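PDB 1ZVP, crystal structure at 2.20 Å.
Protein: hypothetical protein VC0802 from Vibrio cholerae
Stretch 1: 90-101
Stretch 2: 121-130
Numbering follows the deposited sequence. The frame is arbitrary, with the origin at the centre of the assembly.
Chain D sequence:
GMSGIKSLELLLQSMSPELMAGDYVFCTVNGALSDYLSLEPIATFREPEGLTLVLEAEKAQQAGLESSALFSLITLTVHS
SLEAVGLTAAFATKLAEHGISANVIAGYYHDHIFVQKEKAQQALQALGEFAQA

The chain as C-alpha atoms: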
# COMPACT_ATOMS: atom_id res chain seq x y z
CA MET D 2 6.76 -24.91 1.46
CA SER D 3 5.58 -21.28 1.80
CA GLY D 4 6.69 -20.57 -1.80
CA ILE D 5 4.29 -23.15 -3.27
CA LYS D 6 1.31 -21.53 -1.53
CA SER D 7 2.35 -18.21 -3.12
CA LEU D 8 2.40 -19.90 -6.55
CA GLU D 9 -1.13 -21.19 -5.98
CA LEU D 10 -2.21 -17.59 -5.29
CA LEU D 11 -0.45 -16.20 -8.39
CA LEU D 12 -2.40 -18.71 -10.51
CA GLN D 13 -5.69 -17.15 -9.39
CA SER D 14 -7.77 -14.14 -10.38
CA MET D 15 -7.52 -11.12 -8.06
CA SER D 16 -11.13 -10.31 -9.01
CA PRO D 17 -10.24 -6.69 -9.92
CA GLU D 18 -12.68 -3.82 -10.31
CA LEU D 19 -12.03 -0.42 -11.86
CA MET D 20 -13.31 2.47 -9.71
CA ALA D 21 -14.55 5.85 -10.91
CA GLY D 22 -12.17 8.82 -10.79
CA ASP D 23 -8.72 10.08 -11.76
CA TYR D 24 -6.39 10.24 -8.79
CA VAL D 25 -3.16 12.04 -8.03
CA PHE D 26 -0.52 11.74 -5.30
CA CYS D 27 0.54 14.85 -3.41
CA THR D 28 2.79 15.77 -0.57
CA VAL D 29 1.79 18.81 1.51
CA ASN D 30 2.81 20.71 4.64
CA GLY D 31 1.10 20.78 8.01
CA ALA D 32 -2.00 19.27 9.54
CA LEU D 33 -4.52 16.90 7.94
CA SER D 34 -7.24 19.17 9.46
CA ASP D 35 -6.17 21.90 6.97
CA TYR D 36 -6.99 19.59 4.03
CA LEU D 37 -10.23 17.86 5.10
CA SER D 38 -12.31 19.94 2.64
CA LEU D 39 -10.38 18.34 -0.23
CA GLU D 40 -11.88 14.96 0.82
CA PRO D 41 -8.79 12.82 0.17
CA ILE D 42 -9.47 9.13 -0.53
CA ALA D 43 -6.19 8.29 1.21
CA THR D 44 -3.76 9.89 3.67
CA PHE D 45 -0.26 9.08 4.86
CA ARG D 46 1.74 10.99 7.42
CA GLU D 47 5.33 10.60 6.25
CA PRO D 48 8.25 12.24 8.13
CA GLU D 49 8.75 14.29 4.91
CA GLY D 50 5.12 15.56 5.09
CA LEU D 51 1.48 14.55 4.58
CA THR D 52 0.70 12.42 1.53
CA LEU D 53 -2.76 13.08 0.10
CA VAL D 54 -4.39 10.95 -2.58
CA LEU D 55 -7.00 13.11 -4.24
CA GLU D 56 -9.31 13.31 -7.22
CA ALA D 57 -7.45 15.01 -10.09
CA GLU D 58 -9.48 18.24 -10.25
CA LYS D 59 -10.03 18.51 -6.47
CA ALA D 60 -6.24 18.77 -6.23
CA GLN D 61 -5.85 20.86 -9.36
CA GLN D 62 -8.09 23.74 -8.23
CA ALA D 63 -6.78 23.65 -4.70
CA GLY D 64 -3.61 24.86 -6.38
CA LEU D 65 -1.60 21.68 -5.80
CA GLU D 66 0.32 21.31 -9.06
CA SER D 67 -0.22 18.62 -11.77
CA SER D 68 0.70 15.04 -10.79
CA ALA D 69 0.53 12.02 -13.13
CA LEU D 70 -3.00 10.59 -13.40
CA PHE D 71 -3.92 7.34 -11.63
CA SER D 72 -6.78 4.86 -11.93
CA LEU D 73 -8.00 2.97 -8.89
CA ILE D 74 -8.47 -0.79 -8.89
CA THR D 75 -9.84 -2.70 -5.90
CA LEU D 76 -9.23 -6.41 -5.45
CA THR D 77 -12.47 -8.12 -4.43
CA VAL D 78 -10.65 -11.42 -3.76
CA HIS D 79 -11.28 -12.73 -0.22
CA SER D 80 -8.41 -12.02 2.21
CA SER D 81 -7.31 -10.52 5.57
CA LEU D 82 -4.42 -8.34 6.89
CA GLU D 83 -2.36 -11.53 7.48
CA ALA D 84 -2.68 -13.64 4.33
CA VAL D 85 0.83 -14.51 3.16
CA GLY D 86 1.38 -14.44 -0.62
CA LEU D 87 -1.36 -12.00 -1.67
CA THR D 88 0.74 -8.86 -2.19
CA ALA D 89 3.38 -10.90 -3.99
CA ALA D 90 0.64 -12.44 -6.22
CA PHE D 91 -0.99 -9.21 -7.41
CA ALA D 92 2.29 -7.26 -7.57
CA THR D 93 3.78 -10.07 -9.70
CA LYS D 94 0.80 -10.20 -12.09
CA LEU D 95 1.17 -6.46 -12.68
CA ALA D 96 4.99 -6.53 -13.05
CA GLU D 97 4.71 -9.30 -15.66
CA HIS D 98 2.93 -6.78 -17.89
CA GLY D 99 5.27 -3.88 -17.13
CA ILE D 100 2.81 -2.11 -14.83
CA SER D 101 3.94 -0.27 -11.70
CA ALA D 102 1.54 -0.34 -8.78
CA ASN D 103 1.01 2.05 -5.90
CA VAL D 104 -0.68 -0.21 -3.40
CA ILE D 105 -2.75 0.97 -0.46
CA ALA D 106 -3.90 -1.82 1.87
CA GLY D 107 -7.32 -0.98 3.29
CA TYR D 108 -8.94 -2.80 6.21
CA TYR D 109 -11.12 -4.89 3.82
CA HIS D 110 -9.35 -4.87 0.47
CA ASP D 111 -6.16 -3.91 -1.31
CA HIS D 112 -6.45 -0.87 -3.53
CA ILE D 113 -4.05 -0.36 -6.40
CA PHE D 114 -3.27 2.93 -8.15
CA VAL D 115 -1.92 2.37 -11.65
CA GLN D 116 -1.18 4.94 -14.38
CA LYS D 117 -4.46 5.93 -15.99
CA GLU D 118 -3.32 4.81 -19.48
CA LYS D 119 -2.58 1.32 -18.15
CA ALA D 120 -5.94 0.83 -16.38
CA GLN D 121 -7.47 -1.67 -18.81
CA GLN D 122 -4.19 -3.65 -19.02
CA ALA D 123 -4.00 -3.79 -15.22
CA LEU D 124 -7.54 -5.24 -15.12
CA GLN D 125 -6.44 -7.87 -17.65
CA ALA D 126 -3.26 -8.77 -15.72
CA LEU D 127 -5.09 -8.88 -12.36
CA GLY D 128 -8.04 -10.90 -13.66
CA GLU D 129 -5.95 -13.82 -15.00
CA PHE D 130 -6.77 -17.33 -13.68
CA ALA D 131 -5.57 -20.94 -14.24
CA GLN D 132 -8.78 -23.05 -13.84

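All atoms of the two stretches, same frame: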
# COMPACT_ATOMS: atom_id res chain seq x y z
N ALA D 90 1.49 -11.98 -5.10
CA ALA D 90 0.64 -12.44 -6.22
C ALA D 90 0.19 -11.31 -7.13
O ALA D 90 0.48 -11.34 -8.32
CB ALA D 90 -0.56 -13.23 -5.71
N PHE D 91 -0.51 -10.31 -6.58
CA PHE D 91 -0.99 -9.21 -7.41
C PHE D 91 0.11 -8.30 -7.97
O PHE D 91 0.04 -7.90 -9.14
CB PHE D 91 -2.19 -8.44 -6.82
CG PHE D 91 -1.88 -7.55 -5.64
CD1 PHE D 91 -2.32 -7.90 -4.37
CD2 PHE D 91 -1.21 -6.34 -5.80
CE1 PHE D 91 -2.07 -7.06 -3.28
CE2 PHE D 91 -0.95 -5.52 -4.72
CZ PHE D 91 -1.39 -5.88 -3.46
N ALA D 92 1.13 -8.02 -7.15
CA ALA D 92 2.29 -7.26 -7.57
C ALA D 92 3.04 -7.94 -8.72
O ALA D 92 3.49 -7.26 -9.65
CB ALA D 92 3.21 -6.99 -6.40
N THR D 93 3.18 -9.26 -8.64
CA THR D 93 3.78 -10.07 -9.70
C THR D 93 2.98 -10.06 -11.01
O THR D 93 3.58 -9.95 -12.08
CB THR D 93 4.01 -11.54 -9.26
OG1 THR D 93 4.91 -11.56 -8.17
CG2 THR D 93 4.61 -12.37 -10.38
N LYS D 94 1.66 -10.21 -10.91
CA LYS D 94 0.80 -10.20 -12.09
C LYS D 94 0.92 -8.89 -12.86
O LYS D 94 0.91 -8.88 -14.09
CB LYS D 94 -0.66 -10.39 -11.69
CG LYS D 94 -1.02 -11.75 -11.23
CD LYS D 94 -2.40 -11.70 -10.61
CE LYS D 94 -2.99 -13.06 -10.50
NZ LYS D 94 -3.58 -13.52 -11.77
N LEU D 95 0.99 -7.79 -12.11
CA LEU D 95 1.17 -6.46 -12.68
C LEU D 95 2.57 -6.26 -13.28
O LEU D 95 2.68 -5.74 -14.39
CB LEU D 95 0.90 -5.40 -11.61
CG LEU D 95 -0.38 -4.57 -11.50
CD1 LEU D 95 -1.48 -5.05 -12.39
CD2 LEU D 95 -0.84 -4.53 -10.06
N ALA D 96 3.62 -6.66 -12.57
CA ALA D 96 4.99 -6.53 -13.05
C ALA D 96 5.23 -7.32 -14.33
O ALA D 96 5.97 -6.87 -15.20
CB ALA D 96 5.98 -6.94 -11.97
N GLU D 97 4.61 -8.49 -14.45
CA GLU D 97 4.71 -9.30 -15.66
C GLU D 97 4.24 -8.60 -16.92
O GLU D 97 4.61 -9.00 -18.03
CB GLU D 97 3.91 -10.59 -15.51
CG GLU D 97 4.63 -11.69 -14.80
CD GLU D 97 3.79 -12.94 -14.71
OE1 GLU D 97 3.79 -13.74 -15.67
OE2 GLU D 97 3.13 -13.13 -13.66
N HIS D 98 3.41 -7.58 -16.76
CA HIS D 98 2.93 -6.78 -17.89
C HIS D 98 3.51 -5.38 -17.95
O HIS D 98 3.04 -4.53 -18.71
CB HIS D 98 1.41 -6.76 -17.89
CG HIS D 98 0.81 -8.09 -18.16
ND1 HIS D 98 0.55 -9.00 -17.16
CD2 HIS D 98 0.48 -8.70 -19.32
CE1 HIS D 98 0.06 -10.10 -17.69
NE2 HIS D 98 -0.00 -9.95 -19.00
N GLY D 99 4.55 -5.14 -17.15
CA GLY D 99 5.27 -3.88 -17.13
C GLY D 99 4.49 -2.75 -16.51
O GLY D 99 4.65 -1.60 -16.91
N ILE D 100 3.66 -3.08 -15.52
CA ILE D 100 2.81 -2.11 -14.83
C ILE D 100 3.27 -1.88 -13.39
O ILE D 100 3.33 -2.80 -12.57
CB ILE D 100 1.32 -2.55 -14.85
CG1 ILE D 100 0.84 -2.71 -16.29
CG2 ILE D 100 0.45 -1.54 -14.10
CD1 ILE D 100 -0.35 -3.60 -16.46
N SER D 101 3.61 -0.63 -13.07
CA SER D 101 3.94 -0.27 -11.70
C SER D 101 2.69 0.04 -10.89
O SER D 101 1.77 0.69 -11.35
CB SER D 101 4.95 0.86 -11.64
OG SER D 101 6.23 0.34 -11.36
N GLN D 121 -6.87 -0.48 -18.23
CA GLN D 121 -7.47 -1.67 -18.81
C GLN D 121 -6.50 -2.86 -18.81
O GLN D 121 -6.92 -3.99 -18.56
CB GLN D 121 -8.06 -1.40 -20.20
CG GLN D 121 -9.23 -0.43 -20.20
CD GLN D 121 -10.41 -0.92 -19.38
OE1 GLN D 121 -10.76 -2.09 -19.43
NE2 GLN D 121 -11.03 -0.01 -18.63
N GLN D 122 -5.21 -2.60 -19.05
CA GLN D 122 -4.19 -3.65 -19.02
C GLN D 122 -3.98 -4.22 -17.63
O GLN D 122 -3.69 -5.41 -17.50
CB GLN D 122 -2.84 -3.18 -19.56
CG GLN D 122 -2.84 -2.83 -21.03
CD GLN D 122 -2.86 -1.32 -21.28
OE1 GLN D 122 -1.84 -0.74 -21.69
NE2 GLN D 122 -4.01 -0.67 -20.99
N ALA D 123 -4.10 -3.37 -16.61
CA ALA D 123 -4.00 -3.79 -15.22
C ALA D 123 -5.15 -4.71 -14.82
O ALA D 123 -4.93 -5.71 -14.16
CB ALA D 123 -3.91 -2.58 -14.31
N LEU D 124 -6.38 -4.36 -15.23
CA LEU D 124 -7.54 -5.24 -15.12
C LEU D 124 -7.30 -6.62 -15.72
O LEU D 124 -7.61 -7.64 -15.10
CB LEU D 124 -8.76 -4.63 -15.78
CG LEU D 124 -9.49 -3.51 -15.04
CD1 LEU D 124 -10.72 -3.09 -15.85
CD2 LEU D 124 -9.87 -3.94 -13.62
N GLN D 125 -6.78 -6.63 -16.94
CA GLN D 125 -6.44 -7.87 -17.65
C GLN D 125 -5.41 -8.71 -16.89
O GLN D 125 -5.64 -9.89 -16.67
CB GLN D 125 -5.94 -7.55 -19.06
CG GLN D 125 -7.03 -7.21 -20.06
CD GLN D 125 -6.51 -6.40 -21.27
OE1 GLN D 125 -7.21 -5.53 -21.80
NE2 GLN D 125 -5.27 -6.69 -21.69
N ALA D 126 -4.29 -8.11 -16.52
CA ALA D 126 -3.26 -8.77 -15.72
C ALA D 126 -3.83 -9.34 -14.41
O ALA D 126 -3.64 -10.51 -14.10
CB ALA D 126 -2.12 -7.83 -15.44
N LEU D 127 -4.57 -8.52 -13.68
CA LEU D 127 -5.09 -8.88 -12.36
C LEU D 127 -6.19 -9.93 -12.39
O LEU D 127 -6.39 -10.65 -11.42
CB LEU D 127 -5.58 -7.64 -11.61
CG LEU D 127 -4.49 -6.68 -11.15
CD1 LEU D 127 -5.07 -5.35 -10.68
CD2 LEU D 127 -3.63 -7.32 -10.08
N GLY D 128 -6.90 -10.00 -13.51
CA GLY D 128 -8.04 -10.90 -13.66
C GLY D 128 -7.71 -12.27 -14.22
O GLY D 128 -8.61 -13.08 -14.46
N GLU D 129 -6.42 -12.54 -14.43
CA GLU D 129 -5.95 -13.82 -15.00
C GLU D 129 -6.09 -14.97 -14.00
O GLU D 129 -5.69 -14.84 -12.83
CB GLU D 129 -4.49 -13.72 -15.43
CG GLU D 129 -4.22 -12.99 -16.72
CD GLU D 129 -2.74 -12.64 -16.90
OE1 GLU D 129 -1.93 -12.84 -15.96
OE2 GLU D 129 -2.40 -12.14 -18.00
N PHE D 130 -6.63 -16.10 -14.48
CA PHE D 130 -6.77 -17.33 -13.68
C PHE D 130 -6.38 -18.60 -14.46
O PHE D 130 -6.51 -18.65 -15.70
CB PHE D 130 -8.19 -17.45 -13.09
CG PHE D 130 -9.27 -17.62 -14.13
CD1 PHE D 130 -9.67 -18.89 -14.54
CD2 PHE D 130 -9.91 -16.50 -14.68
CE1 PHE D 130 -10.67 -19.05 -15.50
CE2 PHE D 130 -10.91 -16.66 -15.63
CZ PHE D 130 -11.29 -17.94 -16.05
O HOH W 1 -1.79 -14.06 -13.54

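The strongest polar link between the two stretches is made by Lys-94, whose side chain leaves its helix toward the other stretch and places NZ 2.7 Å from the backbone O of Glu-129. This hydrogen bond falls two residues past helix 121-127, where the bond from Glu-129 N to Ala-126 O is only weak and the chain turns extended (psi 134°). A long, flexible lysine suits the site: its aliphatic part crosses the buried interface while its ammonium ends among polar partners, Glu-129 O and a water. The carboxylate of Glu-129 is too distant for a salt bridge, with OE1 4.6 Å from Lys-94 NZ, but the water joins them, accepting from Lys-94 NZ at 2.6 Å and donating to Glu-129 OE1 at 2.7 Å.

His-98 lies within the type I turn from Ala-96 to Gly-99. Its ND1 donates to Lys-94 O at 3.1 Å and nearly straight, and the ring lies against Ala-126 of the other helix, with His-98 ND1 3.4 Å from Ala-126 CB. His-98 CE1 approaches Glu-129 OE2 to 3.2 Å. His-98 NE2 is 3.4 Å from Glu-129 OE2, but the angle is too poor for a hydrogen bond.

The backbones come closest where Ala-126 CA lies 5.6 Å from Lys-94 CA. The small methyl of Ala-126 fits this narrow gap, with CB 3.5 Å from Lys-94 O. The helix axes come within 8.7 Å and cross at 125°, so the packing is local rather than extended along their lengths.

Branched apolar ends of leucines bury carbon against carbon beside the small Ala-123. Leu-95 CD1 sits 3.6 Å from Leu-127 CG and 4.0 Å from Ala-123 CB, while Leu-127 CD2 meets Phe-91 CB at 3.7 Å. Beyond the turn, isoleucine's longer arm reaches the helix from the loop, Ile-100 CD1 coming within 3.8 Å of Ala-123 N.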